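Local coordinates for coenzyme F420-dependent N(5),N(10)-methenyltetrahydromethanopterin reductase-related protein (Desulfurobacterium thermolithotrophum DSM 11699, PDB 6HUY), which binds the iron-guanylylpyridinol (FeGP) cofactor and probably methenyl-tetrahydrofolate, and is a homologue of the methylene-tetrahydromethanopterin dehydrogenase Hmd, at the interface of chains B and A. Residues are numbered along the deposited sequence; one frame, centred on the assembly and turned at random. Chains: chain A, Coenzyme F420-dependent N(5),N(10)-methenyltetrahydromethanopterin reductase-related protein; chain B, Coenzyme F420-dependent N(5),N(10)-methenyltetrahydromethanopterin reductase-related protein.

Contact 1 and contact 2 lie about 13 Å apart, measured between the centres of their C-alpha atoms, within the same B–A interface. They share helix 320-331 of chain B, which gives B:Leu323 to contact 1 and B:Ser320 to contact 2. They also share helices 320-330 and 333-354 of chain A. Contact 1 plugs a tyrosine from a chain B loop into a mostly apolar pocket of chain A, whereas contact 2 joins the long helices 232-262 of both chains through polar groups. Together they fit the intertwined homodimer typical of the Hmd family, with helical segments of each subunit reaching into the other.

Contact 1: the interface of chains B and A. Residues chain B 315, 318, 323; chain A 122, 167-169, 197, 324, 340, 344.
B:Tyr315, on the loop leading to helix 320-331 of chain B, pushes its ring into a pocket built by chain A from helices 121-135, 196-203 and 333-354 and the 167-169 loop, while B:Leu323 on helix 320-331 meets helices 320-330 and 333-354. The tyrosine has CG anti to its carbonyl carbon (chi1 -71°), which sends the ring away from the loop and lengthwise into the pocket. One face receives A:Trp344: the indole stands upright on it, planes 87° apart, with its outer corner CH2 3.7 Å from CD1 of B:Tyr315. On that same side, methyl CD1 of A:Leu340 presses on the CD2 flank, 3.6 Å from that carbon, and methyl CD2 of A:Leu122 comes to the opposite flank at CD1. The other face takes CB of A:Arg168 near the phenol end, whereas the guanidinium beyond is poorly ordered and its placement carries little weight. Methyl CD2 of A:Leu167 approaches CE1 from slightly to the A:Arg168 side of the ring. At the near end the carboxylate of A:Glu197 lies against the tyrosine backbone, its CD 3.8 Å from CA of B:Tyr315.

The phenol oxygen OH of B:Tyr315 meets water 1 at 2.8 Å, in the plane of the ring, and that water passes the link on to the carbonyl O of A:Lys169 at 2.6 Å. A direct bond from A:Lys169 N to the phenol is weak at best.

A:Leu340 works in two directions, for its second methyl, CD2, reaches CD2 of B:Leu323 at 3.9 Å. The other branch of B:Leu323, CD1, touches CG2 of A:Val324. B:Ala318 lies off one face of the A:Trp344 indole, near its NE1 and CZ2 atoms. The buried tyrosine probably holds the chain B loop against chain A and helps keep the dimer together.

Contact 2: the interface of chains B and A. Residues chain B 240-241, 243-244, 320; chain A 243-244, 247-248, 251, 320, 347.
B:Gln244 and A:Gln244 meet where the two copies of helix 232-262 pack, in the helical core through which Hmd-family subunits dimerise. Each has CG anti to its backbone N and bends at chi2 (65° in chain B), which turns the amide at the tip toward its counterpart. The two side chains lie side by side, pointing the same way, with the amide planes turned 54° apart.

Along B:Gln244, CB rests against the hydroxyl of A:Ser247, with OG 3.4 Å away. CG carries the bend, and the amide carbon CD then sits beside A:Ser320 OG. At the tip, NE2 donates to the side-chain oxygen OE1 of A:Gln244 at 2.8 Å; the acceptor is tilted somewhat from the B:Gln244 amide plane. NE2 of B:Gln244 also lies 3.2 Å from A:Ser320 OG, a neighbour rather than a bonded partner. The return bond, from A:Gln244 NE2 to B:Gln244 OE1, is weak. That oxygen has firmer partners: the backbone N of B:Ser320 donates to it at 2.9 Å, coming from above its carbonyl plane, and water 2 lies equally near. Because B:Ser320 opens helix 320-331, the helix start may polarise the amide and strengthen NE2 as a donor.

A:Thr251 OG1 also holds water 2, at 3.1 Å. A:Ser247 OG holds it too, and the water thereby ties the chain B amide to two hydroxyls on the chain A helix. A:Ser247 holds its OG anti to the backbone N (chi1 171°), which carries the hydroxyl across to donate to the carbonyl O of B:Ala240 at 2.6 Å. A:Thr251 OG1 in turn donates to A:Ser247 O within its own helix.

Apolar contacts lie beside these polar groups. The ring of A:Phe347, from helix 333-354, puts CE1 3.8 Å from the methyl CB of B:Ala240. Elsewhere, nearer the glutamine pair, CB of B:Leu243 packs on CB of A:Ser247 at 3.8 Å.

Contact 1: the interface of chains B and A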
ATOM      1  N   TYR B 315      15.373  -2.264  -1.730  1.00 46.10           N
ATOM      2  CA  TYR B 315      14.773  -2.692  -0.471  1.00 42.11           C
ATOM      3  C   TYR B 315      13.292  -2.349  -0.498  1.00 38.96           C
ATOM      4  O   TYR B 315      12.860  -1.257  -0.071  1.00 36.31           O
ATOM      5  CB  TYR B 315      15.483  -2.050   0.703  1.00 40.27           C
ATOM      6  CG  TYR B 315      16.857  -2.612   0.922  1.00 39.49           C
ATOM      7  CD1 TYR B 315      17.021  -3.931   1.316  1.00 41.91           C
ATOM      8  CD2 TYR B 315      17.987  -1.838   0.741  1.00 38.80           C
ATOM      9  CE1 TYR B 315      18.266  -4.467   1.533  1.00 44.05           C
ATOM     10  CE2 TYR B 315      19.241  -2.357   0.954  1.00 43.21           C
ATOM     11  CZ  TYR B 315      19.373  -3.682   1.357  1.00 44.68           C
ATOM     12  OH  TYR B 315      20.613  -4.231   1.575  1.00 46.44           O
ATOM     13  N   ALA B 318      11.643  -0.941   2.695  1.00 34.80           N
ATOM     14  CA  ALA B 318      12.086   0.293   3.350  1.00 35.42           C
ATOM     15  C   ALA B 318      10.884   1.212   3.587  1.00 35.65           C
ATOM     16  O   ALA B 318      10.161   1.524   2.630  1.00 36.40           O
ATOM     17  CB  ALA B 318      13.141   1.017   2.519  1.00 34.07           C
ATOM     18  N   LEU B 323      11.878   7.307   5.254  1.00 39.63           N
ATOM     19  CA  LEU B 323      12.817   7.825   4.271  1.00 38.40           C
ATOM     20  C   LEU B 323      12.450   9.238   3.845  1.00 35.83           C
ATOM     21  O   LEU B 323      13.345  10.050   3.593  1.00 33.95           O
ATOM     22  CB  LEU B 323      12.870   6.916   3.043  1.00 38.69           C
ATOM     23  CG  LEU B 323      13.246   5.456   3.259  1.00 41.77           C
ATOM     24  CD1 LEU B 323      13.099   4.688   1.924  1.00 44.38           C
ATOM     25  CD2 LEU B 323      14.621   5.335   3.803  1.00 42.21           C
TER
ATOM     26  N   LEU A 122      14.753  -8.756   7.856  1.00 39.66           N
ATOM     27  CA  LEU A 122      15.584  -7.573   7.654  1.00 41.76           C
ATOM     28  C   LEU A 122      15.487  -6.619   8.832  1.00 41.51           C
ATOM     29  O   LEU A 122      16.465  -5.942   9.164  1.00 40.02           O
ATOM     30  CB  LEU A 122      15.193  -6.848   6.358  1.00 44.59           C
ATOM     31  CG  LEU A 122      16.291  -6.856   5.293  1.00 46.21           C
ATOM     32  CD1 LEU A 122      16.540  -8.282   4.855  1.00 48.24           C
ATOM     33  CD2 LEU A 122      15.923  -6.010   4.125  1.00 46.84           C
ATOM     34  N   LEU A 167      18.042  -7.972  -2.656  1.00 39.18           N
ATOM     35  CA  LEU A 167      18.815  -7.294  -1.621  1.00 40.20           C
ATOM     36  C   LEU A 167      20.102  -6.726  -2.197  1.00 45.85           C
ATOM     37  O   LEU A 167      20.804  -7.395  -2.960  1.00 46.40           O
ATOM     38  CB  LEU A 167      19.162  -8.238  -0.469  1.00 37.52           C
ATOM     39  CG  LEU A 167      18.018  -8.929   0.268  1.00 36.21           C
ATOM     40  CD1 LEU A 167      18.579  -9.696   1.447  1.00 37.63           C
ATOM     41  CD2 LEU A 167      16.972  -7.926   0.726  1.00 34.86           C
ATOM     42  N   ARG A 168      20.411  -5.484  -1.813  1.00 50.37           N
ATOM     43  CA  ARG A 168      21.674  -4.873  -2.204  1.00 55.38           C
ATOM     44  C   ARG A 168      22.856  -5.586  -1.562  1.00 53.66           C
ATOM     45  O   ARG A 168      23.931  -5.659  -2.158  1.00 55.77           O
ATOM     46  CB  ARG A 168      21.661  -3.392  -1.828  1.00 62.12           C
ATOM     47  CG  ARG A 168      23.021  -2.692  -1.857  1.00 70.00           C
ATOM     48  CD  ARG A 168      23.617  -2.653  -3.250  1.00 76.26           C
ATOM     49  NE  ARG A 168      24.438  -1.455  -3.435  1.00 83.31           N
ATOM     50  CZ  ARG A 168      23.982  -0.281  -3.876  1.00 86.44           C
ATOM     51  NH1 ARG A 168      24.814   0.752  -4.005  1.00 89.43           N
ATOM     52  NH2 ARG A 168      22.696  -0.135  -4.190  1.00 85.31           N
ATOM     53  N   LYS A 169      22.674  -6.141  -0.370  1.00 52.09           N
ATOM     54  CA  LYS A 169      23.756  -6.799   0.344  1.00 52.47           C
ATOM     55  C   LYS A 169      23.246  -8.149   0.841  1.00 46.93           C
ATOM     56  O   LYS A 169      22.125  -8.230   1.378  1.00 42.64           O
ATOM     57  CB  LYS A 169      24.238  -5.928   1.516  1.00 56.73           C
ATOM     58  CG  LYS A 169      25.560  -6.353   2.124  1.00 62.74           C
ATOM     59  CD  LYS A 169      25.857  -5.515   3.371  1.00 67.49           C
ATOM     60  CE  LYS A 169      27.342  -5.498   3.723  1.00 71.22           C
ATOM     61  NZ  LYS A 169      27.655  -6.477   4.799  1.00 69.95           N
ATOM     62  N   GLU A 197      12.439  -9.920   1.758  1.00 37.41           N
ATOM     63  CA  GLU A 197      11.476  -8.925   2.207  1.00 36.87           C
ATOM     64  C   GLU A 197      10.053  -9.283   1.833  1.00 36.15           C
ATOM     65  O   GLU A 197       9.124  -8.584   2.253  1.00 39.21           O
ATOM     66  CB  GLU A 197      11.810  -7.546   1.632  1.00 40.12           C
ATOM     67  CG  GLU A 197      13.111  -6.973   2.103  1.00 40.66           C
ATOM     68  CD  GLU A 197      13.432  -5.656   1.415  1.00 45.42           C
ATOM     69  OE1 GLU A 197      13.217  -4.597   2.040  1.00 43.24           O
ATOM     70  OE2 GLU A 197      13.875  -5.681   0.235  1.00 49.16           O
ATOM     71  N   VAL A 324      15.152   5.659  -2.012  1.00 37.38           N
ATOM     72  CA  VAL A 324      16.431   4.983  -1.820  1.00 38.75           C
ATOM     73  C   VAL A 324      17.428   5.414  -2.891  1.00 42.71           C
ATOM     74  O   VAL A 324      18.591   5.711  -2.589  1.00 41.53           O
ATOM     75  CB  VAL A 324      16.243   3.454  -1.798  1.00 36.36           C
ATOM     76  CG1 VAL A 324      17.585   2.734  -1.718  1.00 36.21           C
ATOM     77  CG2 VAL A 324      15.389   3.076  -0.630  1.00 35.87           C
ATOM     78  N   LEU A 340      18.767   3.293   6.436  1.00 38.39           N
ATOM     79  CA  LEU A 340      17.802   2.214   6.238  1.00 39.66           C
ATOM     80  C   LEU A 340      17.601   1.432   7.524  1.00 39.87           C
ATOM     81  O   LEU A 340      16.472   1.077   7.875  1.00 38.97           O
ATOM     82  CB  LEU A 340      18.276   1.285   5.119  1.00 41.80           C
ATOM     83  CG  LEU A 340      18.457   1.919   3.742  1.00 43.64           C
ATOM     84  CD1 LEU A 340      19.096   0.892   2.810  1.00 44.92           C
ATOM     85  CD2 LEU A 340      17.128   2.444   3.189  1.00 44.61           C
ATOM     86  N   TRP A 344      14.021   1.045   9.565  1.00 40.50           N
ATOM     87  CA  TRP A 344      13.356  -0.199   9.958  1.00 41.76           C
ATOM     88  C   TRP A 344      13.152  -0.259  11.465  1.00 42.54           C
ATOM     89  O   TRP A 344      12.086  -0.674  11.938  1.00 42.18           O
ATOM     90  CB  TRP A 344      14.145  -1.421   9.479  1.00 42.22           C
ATOM     91  CG  TRP A 344      13.820  -1.795   8.085  1.00 40.02           C
ATOM     92  CD1 TRP A 344      12.579  -2.028   7.569  1.00 39.22           C
ATOM     93  CD2 TRP A 344      14.744  -1.999   7.019  1.00 39.99           C
ATOM     94  NE1 TRP A 344      12.669  -2.345   6.236  1.00 37.46           N
ATOM     95  CE2 TRP A 344      13.989  -2.346   5.874  1.00 38.71           C
ATOM     96  CE3 TRP A 344      16.129  -1.925   6.918  1.00 38.49           C
ATOM     97  CZ2 TRP A 344      14.580  -2.603   4.644  1.00 37.49           C
ATOM     98  CZ3 TRP A 344      16.712  -2.173   5.715  1.00 41.66           C
ATOM     99  CH2 TRP A 344      15.940  -2.508   4.579  1.00 42.61           C
TER
HETATM  100  O   HOH W   1      20.750  -6.666   2.898  1.00 43.02           O

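Contact 2: the interface of chains B and A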
ATOM      1  N   ALA B 240       1.123  -2.453   7.066  1.00 32.72           N
ATOM      2  CA  ALA B 240       1.987  -1.433   6.482  1.00 34.14           C
ATOM      3  C   ALA B 240       3.129  -2.064   5.712  1.00 35.25           C
ATOM      4  O   ALA B 240       3.467  -1.632   4.601  1.00 35.13           O
ATOM      5  CB  ALA B 240       2.526  -0.530   7.598  1.00 36.61           C
ATOM      6  N   GLN B 241       3.741  -3.078   6.314  1.00 34.58           N
ATOM      7  CA  GLN B 241       4.853  -3.794   5.708  1.00 37.12           C
ATOM      8  C   GLN B 241       4.433  -4.494   4.422  1.00 39.84           C
ATOM      9  O   GLN B 241       5.142  -4.439   3.410  1.00 38.35           O
ATOM     10  CB  GLN B 241       5.362  -4.798   6.739  1.00 38.33           C
ATOM     11  CG  GLN B 241       6.435  -5.745   6.320  1.00 40.13           C
ATOM     12  CD  GLN B 241       6.962  -6.532   7.523  1.00 40.91           C
ATOM     13  OE1 GLN B 241       7.921  -6.129   8.187  1.00 36.23           O
ATOM     14  NE2 GLN B 241       6.295  -7.638   7.829  1.00 43.11           N
ATOM     15  N   LEU B 243       1.800  -3.882   2.373  1.00 33.39           N
ATOM     16  CA  LEU B 243       1.431  -2.970   1.300  1.00 34.60           C
ATOM     17  C   LEU B 243       2.628  -2.158   0.827  1.00 34.97           C
ATOM     18  O   LEU B 243       2.709  -1.825  -0.361  1.00 35.14           O
ATOM     19  CB  LEU B 243       0.270  -2.083   1.759  1.00 35.46           C
ATOM     20  CG  LEU B 243      -1.032  -2.860   2.047  1.00 37.16           C
ATOM     21  CD1 LEU B 243      -2.198  -1.939   2.445  1.00 38.49           C
ATOM     22  CD2 LEU B 243      -1.457  -3.688   0.856  1.00 38.56           C
ATOM     23  N   GLN B 244       3.587  -1.897   1.721  1.00 34.03           N
ATOM     24  CA  GLN B 244       4.853  -1.284   1.322  1.00 31.87           C
ATOM     25  C   GLN B 244       5.608  -2.152   0.319  1.00 32.25           C
ATOM     26  O   GLN B 244       6.130  -1.649  -0.683  1.00 32.85           O
ATOM     27  CB  GLN B 244       5.728  -1.052   2.553  1.00 32.89           C
ATOM     28  CG  GLN B 244       7.102  -0.489   2.232  1.00 36.00           C
ATOM     29  CD  GLN B 244       7.024   0.906   1.646  1.00 38.03           C
ATOM     30  OE1 GLN B 244       6.931   1.882   2.387  1.00 38.31           O
ATOM     31  NE2 GLN B 244       7.013   1.005   0.318  1.00 38.14           N
ATOM     32  N   SER B 320       8.517   4.035   3.525  1.00 36.32           N
ATOM     33  CA  SER B 320       8.550   5.319   2.824  1.00 37.53           C
ATOM     34  C   SER B 320       8.451   6.534   3.736  1.00 34.48           C
ATOM     35  O   SER B 320       9.248   7.466   3.563  1.00 31.82           O
ATOM     36  CB  SER B 320       7.435   5.359   1.773  1.00 39.94           C
ATOM     37  OG  SER B 320       7.414   6.627   1.151  1.00 39.18           O
TER
ATOM     38  N   LEU A 243      -1.406   1.597  -2.939  1.00 38.65           N
ATOM     39  CA  LEU A 243      -0.912   0.715  -1.891  1.00 40.91           C
ATOM     40  C   LEU A 243       0.158   1.394  -1.050  1.00 38.56           C
ATOM     41  O   LEU A 243       0.222   1.167   0.164  1.00 36.33           O
ATOM     42  CB  LEU A 243      -0.379  -0.582  -2.506  1.00 40.95           C
ATOM     43  CG  LEU A 243      -1.365  -1.339  -3.407  1.00 42.27           C
ATOM     44  CD1 LEU A 243      -0.717  -2.596  -3.975  1.00 42.29           C
ATOM     45  CD2 LEU A 243      -2.645  -1.712  -2.659  1.00 43.05           C
ATOM     46  N   GLN A 244       0.987   2.241  -1.670  1.00 36.13           N
ATOM     47  CA  GLN A 244       1.958   3.022  -0.913  1.00 32.28           C
ATOM     48  C   GLN A 244       1.253   3.988   0.041  1.00 34.83           C
ATOM     49  O   GLN A 244       1.630   4.110   1.215  1.00 34.11           O
ATOM     50  CB  GLN A 244       2.874   3.777  -1.871  1.00 30.41           C
ATOM     51  CG  GLN A 244       3.918   4.652  -1.200  1.00 34.13           C
ATOM     52  CD  GLN A 244       4.892   3.835  -0.362  1.00 35.51           C
ATOM     53  OE1 GLN A 244       5.895   3.312  -0.869  1.00 35.65           O
ATOM     54  NE2 GLN A 244       4.589   3.705   0.925  1.00 34.26           N
ATOM     55  N   SER A 247      -0.144   2.052   3.032  1.00 32.43           N
ATOM     56  CA  SER A 247       0.962   1.646   3.893  1.00 32.17           C
ATOM     57  C   SER A 247       1.494   2.827   4.703  1.00 34.31           C
ATOM     58  O   SER A 247       1.689   2.726   5.919  1.00 31.88           O
ATOM     59  CB  SER A 247       2.074   1.037   3.041  1.00 32.93           C
ATOM     60  OG  SER A 247       3.242   0.822   3.805  1.00 36.14           O
ATOM     61  N   SER A 248       1.758   3.952   4.036  1.00 34.58           N
ATOM     62  CA  SER A 248       2.350   5.099   4.719  1.00 34.98           C
ATOM     63  C   SER A 248       1.410   5.666   5.770  1.00 37.18           C
ATOM     64  O   SER A 248       1.852   6.039   6.866  1.00 34.33           O
ATOM     65  CB  SER A 248       2.717   6.178   3.704  1.00 34.42           C
ATOM     66  OG  SER A 248       3.713   5.700   2.821  1.00 37.05           O
ATOM     67  N   THR A 251       1.496   3.203   8.739  1.00 37.97           N
ATOM     68  CA  THR A 251       2.782   3.366   9.402  1.00 37.20           C
ATOM     69  C   THR A 251       2.778   4.572  10.328  1.00 39.89           C
ATOM     70  O   THR A 251       3.054   4.459  11.527  1.00 41.76           O
ATOM     71  CB  THR A 251       3.895   3.520   8.364  1.00 37.18           C
ATOM     72  OG1 THR A 251       4.052   2.303   7.627  1.00 37.51           O
ATOM     73  CG2 THR A 251       5.237   3.843   9.041  1.00 38.03           C
ATOM     74  N   SER A 320       9.239   4.149  -2.212  1.00 35.33           N
ATOM     75  CA  SER A 320      10.504   3.823  -1.551  1.00 34.77           C
ATOM     76  C   SER A 320      11.663   3.580  -2.501  1.00 34.97           C
ATOM     77  O   SER A 320      12.782   4.005  -2.175  1.00 37.08           O
ATOM     78  CB  SER A 320      10.347   2.595  -0.653  1.00 34.37           C
ATOM     79  OG  SER A 320       9.576   2.934   0.465  1.00 39.22           O
ATOM     80  N   PHE A 347      10.309   2.032  12.337  1.00 47.58           N
ATOM     81  CA  PHE A 347       9.040   1.449  11.932  1.00 44.55           C
ATOM     82  C   PHE A 347       8.497   0.543  13.030  1.00 43.33           C
ATOM     83  O   PHE A 347       7.340   0.672  13.449  1.00 42.86           O
ATOM     84  CB  PHE A 347       9.227   0.688  10.625  1.00 43.61           C
ATOM     85  CG  PHE A 347       8.033  -0.095  10.207  1.00 42.75           C
ATOM     86  CD1 PHE A 347       6.800   0.515  10.087  1.00 42.86           C
ATOM     87  CD2 PHE A 347       8.141  -1.450   9.923  1.00 42.19           C
ATOM     88  CE1 PHE A 347       5.682  -0.220   9.696  1.00 43.19           C
ATOM     89  CE2 PHE A 347       7.028  -2.190   9.523  1.00 42.09           C
ATOM     90  CZ  PHE A 347       5.801  -1.572   9.412  1.00 41.52           C
TER
HETATM   91  O   HOH W   2       5.452   2.264   4.910  1.00 38.69           O